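Local coordinates for protein glutamine cyclotransferase (Zymomonas mobilis, PDB 3NOL) that catalyses the cyclisation of N-terminal glutamine to pyroglutamate with release of ammonia, working as a calcium-containing beta-propeller glutaminyl cyclase, at residues 39-50 against 236-247. Numbering follows the deposited sequence.
Sequences HDTKAFTEGFFY and HHRLFVTGKLWP. With CA (calcium ion), chain B; GOL (glycerol), chain C.
Lys244 NZ is gripped by the carboxylate of Glu46 and by a bound glycerol. Glu46 OE2 meets NZ at 2.8 Å on its syn side, 24° out of the carboxylate plane, in a salt bridge; OE1 adds a weaker bond, and glycerol O1, 2.8 Å from NZ, also donates to OE1. The lysine reaches there fully extended, its CG brushing Thr45 O, while Glu46 folds back at chi2 (-66°) to meet it. Beside this pair Leu245 lays CD2 squarely over the centre of the Phe44 ring, 3.6 Å from its centroid, a CH-pi contact.

His39, just before the Asp40 to Ala43 turn, meets the Gly243 to Trp246 turn: its ND1 donates to Trp246 O (2.7 Å), which lies in the imidazole plane. Thr242 OG1, itself hydrogen-bonded to the backbone O of Lys248, sits over one ring face. His39 NE2 is held by Glu57, so both ring nitrogens have partners and the ring cannot turn freely. A leucine here would probably leave Trp246 O without this donor and Glu57 without its imidazole partner. Leu245 N to Ala43 O (2.9 Å) and His39 N to Pro247 O tie the same loops by backbone.

Along the strands, Thr242 CG2 stands over the Phe48 ring, and Tyr50 CD2 meets Phe240 CE2 at 4.0 Å. Arg238 NH2 makes a weak hydrogen bond to Tyr50 OH, while its NE is salt-bridged to Asp233.

Strands 44-50 and 238-243 belong to different propeller sheets, so side chains and loops do the joining. Phe48 O binds the calcium ion at 2.3 Å. The glycerol, probably from the crystallisation liquor, is also held by Asn175 and Trp104, which suggests that the charged pair lies where a small polar molecule can bind.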
ATOM      1  N   HIS A  39      -2.967   6.303  14.269  1.00  8.45           N
ATOM      2  CA  HIS A  39      -3.552   5.250  13.427  1.00  7.48           C
ATOM      3  C   HIS A  39      -4.369   4.294  14.293  1.00  8.37           C
ATOM      4  O   HIS A  39      -4.060   4.075  15.482  1.00  7.13           O
ATOM      5  CB  HIS A  39      -2.461   4.501  12.650  1.00  7.81           C
ATOM      6  CG  HIS A  39      -2.987   3.455  11.704  1.00  6.96           C
ATOM      7  ND1 HIS A  39      -2.852   2.110  11.947  1.00  7.94           N
ATOM      8  CD2 HIS A  39      -3.623   3.560  10.505  1.00  9.68           C
ATOM      9  CE1 HIS A  39      -3.392   1.419  10.951  1.00  7.16           C
ATOM     10  NE2 HIS A  39      -3.868   2.279  10.060  1.00  9.87           N
ATOM     11  N   ASP A  40      -5.432   3.765  13.700  1.00  8.59           N
ATOM     12  CA  ASP A  40      -6.376   2.883  14.392  1.00  8.31           C
ATOM     13  C   ASP A  40      -5.661   1.573  14.749  1.00  8.56           C
ATOM     14  O   ASP A  40      -5.208   0.833  13.865  1.00  7.87           O
ATOM     15  CB  ASP A  40      -7.572   2.646  13.446  1.00  8.99           C
ATOM     16  CG  ASP A  40      -8.675   1.802  14.070  1.00 10.00           C
ATOM     17  OD1 ASP A  40      -8.474   1.197  15.167  1.00  8.20           O
ATOM     18  OD2 ASP A  40      -9.732   1.715  13.412  1.00  9.12           O
ATOM     19  N   THR A  41      -5.572   1.281  16.048  1.00  8.04           N
ATOM     20  CA  THR A  41      -4.848   0.071  16.495  1.00  8.33           C
ATOM     21  C   THR A  41      -5.636  -1.215  16.255  1.00  8.98           C
ATOM     22  O   THR A  41      -5.136  -2.305  16.518  1.00  9.44           O
ATOM     23  CB  THR A  41      -4.435   0.144  17.995  1.00  8.79           C
ATOM     24  OG1 THR A  41      -5.585   0.438  18.802  1.00 10.02           O
ATOM     25  CG2 THR A  41      -3.356   1.189  18.218  1.00  8.35           C
ATOM     26  N   LYS A  42      -6.866  -1.093  15.759  1.00  9.50           N
ATOM     27  CA  LYS A  42      -7.653  -2.249  15.368  1.00 10.71           C
ATOM     28  C   LYS A  42      -7.663  -2.454  13.843  1.00 10.47           C
ATOM     29  O   LYS A  42      -8.282  -3.391  13.334  1.00 11.67           O
ATOM     30  CB  LYS A  42      -9.089  -2.137  15.936  1.00 11.69           C
ATOM     31  CG  LYS A  42      -9.138  -2.241  17.471  1.00 11.93           C
ATOM     32  CD  LYS A  42     -10.564  -2.384  17.979  1.00 14.39           C
ATOM     33  CE  LYS A  42     -10.589  -2.640  19.476  1.00 18.72           C
ATOM     34  NZ  LYS A  42      -9.966  -1.529  20.247  1.00 23.46           N
ATOM     35  N   ALA A  43      -6.953  -1.586  13.120  1.00  9.18           N
ATOM     36  CA  ALA A  43      -6.995  -1.574  11.663  1.00  8.72           C
ATOM     37  C   ALA A  43      -5.865  -2.412  11.081  1.00  8.13           C
ATOM     38  O   ALA A  43      -4.691  -1.982  11.111  1.00  8.17           O
ATOM     39  CB  ALA A  43      -6.911  -0.118  11.120  1.00  8.43           C
ATOM     40  N   PHE A  44      -6.236  -3.564  10.516  1.00  7.30           N
ATOM     41  CA  PHE A  44      -5.297  -4.402   9.744  1.00  7.40           C
ATOM     42  C   PHE A  44      -5.107  -3.828   8.339  1.00  7.40           C
ATOM     43  O   PHE A  44      -5.807  -4.218   7.389  1.00  7.73           O
ATOM     44  CB  PHE A  44      -5.797  -5.848   9.618  1.00  7.42           C
ATOM     45  CG  PHE A  44      -5.802  -6.620  10.915  1.00  8.34           C
ATOM     46  CD1 PHE A  44      -6.961  -6.674  11.702  1.00  8.58           C
ATOM     47  CD2 PHE A  44      -4.657  -7.325  11.325  1.00  9.12           C
ATOM     48  CE1 PHE A  44      -6.981  -7.438  12.896  1.00  7.93           C
ATOM     49  CE2 PHE A  44      -4.656  -8.062  12.531  1.00  8.29           C
ATOM     50  CZ  PHE A  44      -5.819  -8.124  13.308  1.00  8.22           C
ATOM     51  N   THR A  45      -4.184  -2.891   8.211  1.00  6.95           N
ATOM     52  CA  THR A  45      -3.982  -2.191   6.945  1.00  7.13           C
ATOM     53  C   THR A  45      -3.616  -3.130   5.792  1.00  6.97           C
ATOM     54  O   THR A  45      -2.609  -3.863   5.889  1.00  6.89           O
ATOM     55  CB  THR A  45      -2.853  -1.140   7.120  1.00  7.18           C
ATOM     56  OG1 THR A  45      -3.198  -0.268   8.207  1.00  8.19           O
ATOM     57  CG2 THR A  45      -2.677  -0.335   5.850  1.00  6.46           C
ATOM     58  N   GLU A  46      -4.420  -3.117   4.712  1.00  6.07           N
ATOM     59  CA  GLU A  46      -4.143  -3.930   3.504  1.00  6.93           C
ATOM     60  C   GLU A  46      -3.981  -3.113   2.194  1.00  6.47           C
ATOM     61  O   GLU A  46      -3.611  -3.651   1.132  1.00  6.87           O
ATOM     62  CB  GLU A  46      -5.239  -4.973   3.286  1.00  7.34           C
ATOM     63  CG  GLU A  46      -5.499  -5.934   4.461  1.00  7.44           C
ATOM     64  CD  GLU A  46      -4.326  -6.873   4.745  1.00  9.29           C
ATOM     65  OE1 GLU A  46      -3.299  -6.817   4.035  1.00 11.23           O
ATOM     66  OE2 GLU A  46      -4.437  -7.706   5.682  1.00 12.47           O
ATOM     67  N   GLY A  47      -4.289  -1.826   2.284  1.00  6.09           N
ATOM     68  CA  GLY A  47      -4.208  -0.910   1.144  1.00  5.74           C
ATOM     69  C   GLY A  47      -4.219   0.488   1.725  1.00  6.21           C
ATOM     70  O   GLY A  47      -4.886   0.741   2.740  1.00  6.42           O
ATOM     71  N   PHE A  48      -3.426   1.377   1.143  1.00  5.91           N
ATOM     72  CA  PHE A  48      -3.213   2.690   1.765  1.00  5.25           C
ATOM     73  C   PHE A  48      -2.681   3.657   0.732  1.00  6.00           C
ATOM     74  O   PHE A  48      -1.677   3.398   0.090  1.00  4.47           O
ATOM     75  CB  PHE A  48      -2.201   2.523   2.934  1.00  5.45           C
ATOM     76  CG  PHE A  48      -1.942   3.760   3.730  1.00  6.63           C
ATOM     77  CD1 PHE A  48      -2.992   4.428   4.385  1.00  8.09           C
ATOM     78  CD2 PHE A  48      -0.633   4.191   3.952  1.00  8.28           C
ATOM     79  CE1 PHE A  48      -2.739   5.571   5.188  1.00  9.49           C
ATOM     80  CE2 PHE A  48      -0.375   5.328   4.754  1.00  5.43           C
ATOM     81  CZ  PHE A  48      -1.421   6.016   5.364  1.00  9.38           C
ATOM     82  N   PHE A  49      -3.378   4.768   0.539  1.00  5.43           N
ATOM     83  CA  PHE A  49      -2.842   5.807  -0.341  1.00  5.84           C
ATOM     84  C   PHE A  49      -3.311   7.183   0.122  1.00  6.58           C
ATOM     85  O   PHE A  49      -4.224   7.287   0.944  1.00  6.33           O
ATOM     86  CB  PHE A  49      -3.167   5.518  -1.833  1.00  6.24           C
ATOM     87  CG  PHE A  49      -4.635   5.588  -2.175  1.00  5.71           C
ATOM     88  CD1 PHE A  49      -5.397   4.422  -2.262  1.00  6.86           C
ATOM     89  CD2 PHE A  49      -5.252   6.807  -2.424  1.00  5.81           C
ATOM     90  CE1 PHE A  49      -6.733   4.468  -2.597  1.00  6.86           C
ATOM     91  CE2 PHE A  49      -6.619   6.865  -2.762  1.00  6.35           C
ATOM     92  CZ  PHE A  49      -7.364   5.686  -2.842  1.00  6.66           C
ATOM     93  N   TYR A  50      -2.668   8.212  -0.419  1.00  5.68           N
ATOM     94  CA  TYR A  50      -3.024   9.586  -0.141  1.00  6.81           C
ATOM     95  C   TYR A  50      -3.670  10.168  -1.390  1.00  6.67           C
ATOM     96  O   TYR A  50      -3.199   9.974  -2.518  1.00  6.98           O
ATOM     97  CB  TYR A  50      -1.751  10.350   0.185  1.00  7.68           C
ATOM     98  CG  TYR A  50      -1.938  11.860   0.259  1.00  7.36           C
ATOM     99  CD1 TYR A  50      -1.933  12.648  -0.897  1.00  9.01           C
ATOM    100  CD2 TYR A  50      -2.074  12.478   1.496  1.00  7.61           C
ATOM    101  CE1 TYR A  50      -2.078  14.048  -0.810  1.00 11.47           C
ATOM    102  CE2 TYR A  50      -2.201  13.856   1.603  1.00 11.32           C
ATOM    103  CZ  TYR A  50      -2.204  14.629   0.452  1.00 10.23           C
ATOM    104  OH  TYR A  50      -2.344  15.988   0.588  1.00 11.84           O
ATOM    105  N   HIS A 236       3.019  17.901  -1.935  1.00  8.39           N
ATOM    106  CA  HIS A 236       3.893  18.405  -0.837  1.00  8.39           C
ATOM    107  C   HIS A 236       5.152  17.542  -0.596  1.00  8.82           C
ATOM    108  O   HIS A 236       5.986  17.866   0.272  1.00  9.30           O
ATOM    109  CB  HIS A 236       3.096  18.540   0.472  1.00  8.06           C
ATOM    110  CG  HIS A 236       1.771  19.236   0.325  1.00  9.38           C
ATOM    111  ND1 HIS A 236       1.653  20.602   0.189  1.00 13.35           N
ATOM    112  CD2 HIS A 236       0.510  18.742   0.268  1.00 10.53           C
ATOM    113  CE1 HIS A 236       0.374  20.924   0.067  1.00  9.64           C
ATOM    114  NE2 HIS A 236      -0.342  19.816   0.127  1.00 12.44           N
ATOM    115  N   HIS A 237       5.269  16.450  -1.342  1.00  8.55           N
ATOM    116  CA  HIS A 237       6.319  15.439  -1.139  1.00  9.16           C
ATOM    117  C   HIS A 237       6.379  14.936   0.317  1.00  8.24           C
ATOM    118  O   HIS A 237       7.398  15.072   1.013  1.00  8.18           O
ATOM    119  CB  HIS A 237       7.668  15.947  -1.664  1.00 10.03           C
ATOM    120  CG  HIS A 237       7.879  15.683  -3.129  1.00 13.13           C
ATOM    121  ND1 HIS A 237       9.124  15.411  -3.660  1.00 16.44           N
ATOM    122  CD2 HIS A 237       7.008  15.646  -4.170  1.00 13.95           C
ATOM    123  CE1 HIS A 237       9.012  15.230  -4.968  1.00 16.62           C
ATOM    124  NE2 HIS A 237       7.737  15.357  -5.302  1.00 14.07           N
ATOM    125  N   ARG A 238       5.267  14.346   0.746  1.00  7.89           N
ATOM    126  CA  ARG A 238       5.182  13.677   2.052  1.00  7.65           C
ATOM    127  C   ARG A 238       5.041  12.172   1.880  1.00  7.88           C
ATOM    128  O   ARG A 238       4.088  11.698   1.243  1.00  7.38           O
ATOM    129  CB  ARG A 238       4.005  14.224   2.877  1.00  7.35           C
ATOM    130  CG  ARG A 238       4.149  15.698   3.294  1.00  8.22           C
ATOM    131  CD  ARG A 238       3.002  16.177   4.208  1.00  7.72           C
ATOM    132  NE  ARG A 238       1.724  16.197   3.484  1.00  8.78           N
ATOM    133  CZ  ARG A 238       0.516  16.403   4.023  1.00 11.00           C
ATOM    134  NH1 ARG A 238       0.357  16.615   5.327  1.00  9.88           N
ATOM    135  NH2 ARG A 238      -0.562  16.397   3.234  1.00  9.24           N
ATOM    136  N   LEU A 239       5.990  11.437   2.457  1.00  6.74           N
ATOM    137  CA  LEU A 239       5.963   9.982   2.448  1.00  7.07           C
ATOM    138  C   LEU A 239       5.430   9.480   3.795  1.00  6.31           C
ATOM    139  O   LEU A 239       5.948   9.866   4.851  1.00  7.22           O
ATOM    140  CB  LEU A 239       7.375   9.437   2.220  1.00  6.69           C
ATOM    141  CG  LEU A 239       7.558   7.920   2.101  1.00  7.75           C
ATOM    142  CD1 LEU A 239       6.754   7.345   0.952  1.00  6.20           C
ATOM    143  CD2 LEU A 239       9.036   7.550   1.972  1.00  7.42           C
ATOM    144  N   PHE A 240       4.421   8.619   3.743  1.00  6.97           N
ATOM    145  CA  PHE A 240       3.748   8.124   4.944  1.00  6.22           C
ATOM    146  C   PHE A 240       3.861   6.606   4.978  1.00  6.48           C
ATOM    147  O   PHE A 240       3.594   5.934   3.966  1.00  6.08           O
ATOM    148  CB  PHE A 240       2.253   8.472   4.920  1.00  6.97           C
ATOM    149  CG  PHE A 240       1.958   9.947   4.871  1.00  5.21           C
ATOM    150  CD1 PHE A 240       2.013  10.715   6.042  1.00  6.44           C
ATOM    151  CD2 PHE A 240       1.627  10.563   3.654  1.00  6.83           C
ATOM    152  CE1 PHE A 240       1.712  12.072   6.004  1.00  6.17           C
ATOM    153  CE2 PHE A 240       1.326  11.929   3.610  1.00  7.12           C
ATOM    154  CZ  PHE A 240       1.366  12.678   4.771  1.00  6.40           C
ATOM    155  N   VAL A 241       4.195   6.072   6.148  1.00  6.87           N
ATOM    156  CA  VAL A 241       4.251   4.611   6.317  1.00  6.63           C
ATOM    157  C   VAL A 241       3.487   4.199   7.577  1.00  6.81           C
ATOM    158  O   VAL A 241       3.471   4.932   8.582  1.00  6.27           O
ATOM    159  CB  VAL A 241       5.705   4.086   6.379  1.00  6.90           C
ATOM    160  CG1 VAL A 241       6.426   4.316   5.023  1.00  6.92           C
ATOM    161  CG2 VAL A 241       6.486   4.749   7.541  1.00  6.00           C
ATOM    162  N   THR A 242       2.834   3.043   7.512  1.00  5.30           N
ATOM    163  CA  THR A 242       2.172   2.489   8.689  1.00  6.13           C
ATOM    164  C   THR A 242       2.243   0.944   8.686  1.00  6.26           C
ATOM    165  O   THR A 242       3.029   0.331   7.940  1.00  6.67           O
ATOM    166  CB  THR A 242       0.703   3.059   8.846  1.00  6.50           C
ATOM    167  OG1 THR A 242       0.170   2.755  10.157  1.00  7.14           O
ATOM    168  CG2 THR A 242      -0.213   2.508   7.754  1.00  6.07           C
ATOM    169  N   GLY A 243       1.451   0.327   9.557  1.00  6.23           N
ATOM    170  CA  GLY A 243       1.402  -1.122   9.616  1.00  5.96           C
ATOM    171  C   GLY A 243       0.110  -1.613  10.253  1.00  5.97           C
ATOM    172  O   GLY A 243      -0.721  -0.817  10.793  1.00  5.74           O
ATOM    173  N   LYS A 244      -0.071  -2.930  10.179  1.00  6.47           N
ATOM    174  CA  LYS A 244      -1.312  -3.529  10.676  1.00  6.18           C
ATOM    175  C   LYS A 244      -1.365  -3.422  12.190  1.00  6.33           C
ATOM    176  O   LYS A 244      -0.468  -3.934  12.873  1.00  6.29           O
ATOM    177  CB  LYS A 244      -1.428  -4.974  10.214  1.00  5.77           C
ATOM    178  CG  LYS A 244      -1.316  -5.136   8.670  1.00  6.17           C
ATOM    179  CD  LYS A 244      -1.787  -6.547   8.262  1.00  5.92           C
ATOM    180  CE  LYS A 244      -1.401  -6.946   6.820  1.00  7.07           C
ATOM    181  NZ  LYS A 244      -1.822  -8.357   6.472  1.00  7.92           N
ATOM    182  N   LEU A 245      -2.421  -2.767  12.679  1.00  6.88           N
ATOM    183  CA  LEU A 245      -2.673  -2.492  14.123  1.00  6.41           C
ATOM    184  C   LEU A 245      -1.712  -1.446  14.708  1.00  6.55           C
ATOM    185  O   LEU A 245      -1.711  -1.195  15.918  1.00  7.40           O
ATOM    186  CB  LEU A 245      -2.648  -3.780  14.958  1.00  6.37           C
ATOM    187  CG  LEU A 245      -3.419  -5.001  14.432  1.00  6.53           C
ATOM    188  CD1 LEU A 245      -3.254  -6.199  15.384  1.00  7.58           C
ATOM    189  CD2 LEU A 245      -4.894  -4.660  14.241  1.00  7.50           C
ATOM    190  N   TRP A 246      -0.906  -0.827  13.842  1.00  6.10           N
ATOM    191  CA  TRP A 246       0.075   0.141  14.303  1.00  6.89           C
ATOM    192  C   TRP A 246      -0.642   1.378  14.865  1.00  7.16           C
ATOM    193  O   TRP A 246      -1.659   1.817  14.309  1.00  7.64           O
ATOM    194  CB  TRP A 246       1.025   0.518  13.165  1.00  7.29           C
ATOM    195  CG  TRP A 246       2.068  -0.514  12.921  1.00  6.69           C
ATOM    196  CD1 TRP A 246       1.956  -1.884  13.072  1.00  7.13           C
ATOM    197  CD2 TRP A 246       3.411  -0.263  12.529  1.00  8.18           C
ATOM    198  NE1 TRP A 246       3.158  -2.489  12.770  1.00  8.83           N
ATOM    199  CE2 TRP A 246       4.071  -1.519  12.444  1.00  8.02           C
ATOM    200  CE3 TRP A 246       4.135   0.900  12.250  1.00 10.15           C
ATOM    201  CZ2 TRP A 246       5.422  -1.632  12.082  1.00  8.25           C
ATOM    202  CZ3 TRP A 246       5.476   0.782  11.896  1.00  7.47           C
ATOM    203  CH2 TRP A 246       6.102  -0.472  11.814  1.00  8.08           C
ATOM    204  N   PRO A 247      -0.138   1.928  15.987  1.00  7.42           N
ATOM    205  CA  PRO A 247      -0.791   3.097  16.615  1.00  7.79           C
ATOM    206  C   PRO A 247      -0.512   4.435  15.932  1.00  7.88           C
ATOM    207  O   PRO A 247      -1.080   5.458  16.341  1.00  7.28           O
ATOM    208  CB  PRO A 247      -0.180   3.117  18.028  1.00  8.84           C
ATOM    209  CG  PRO A 247       1.224   2.541  17.810  1.00  8.64           C
ATOM    210  CD  PRO A 247       1.033   1.458  16.767  1.00  8.34           C
TER
HETATM  211 CA    CA B 263       0.009   2.522  -1.215  1.00  5.77          CA
HETATM  212  C1  GOL C3731      -0.994 -10.001   3.107  1.00 14.77           C
HETATM  213  O1  GOL C3731      -1.256  -8.771   3.771  1.00 10.43           O
HETATM  214  C2  GOL C3731      -1.908 -11.136   3.582  1.00 14.71           C
HETATM  215  O2  GOL C3731      -3.230 -10.898   3.116  1.00 18.50           O
HETATM  216  C3  GOL C3731      -1.513 -12.466   2.932  1.00 15.16           C
HETATM  217  O3  GOL C3731      -2.405 -13.462   3.406  1.00 15.86           O
HETATM  218  O   HOH W   1      -1.622   2.430  -2.966  1.00  6.17           O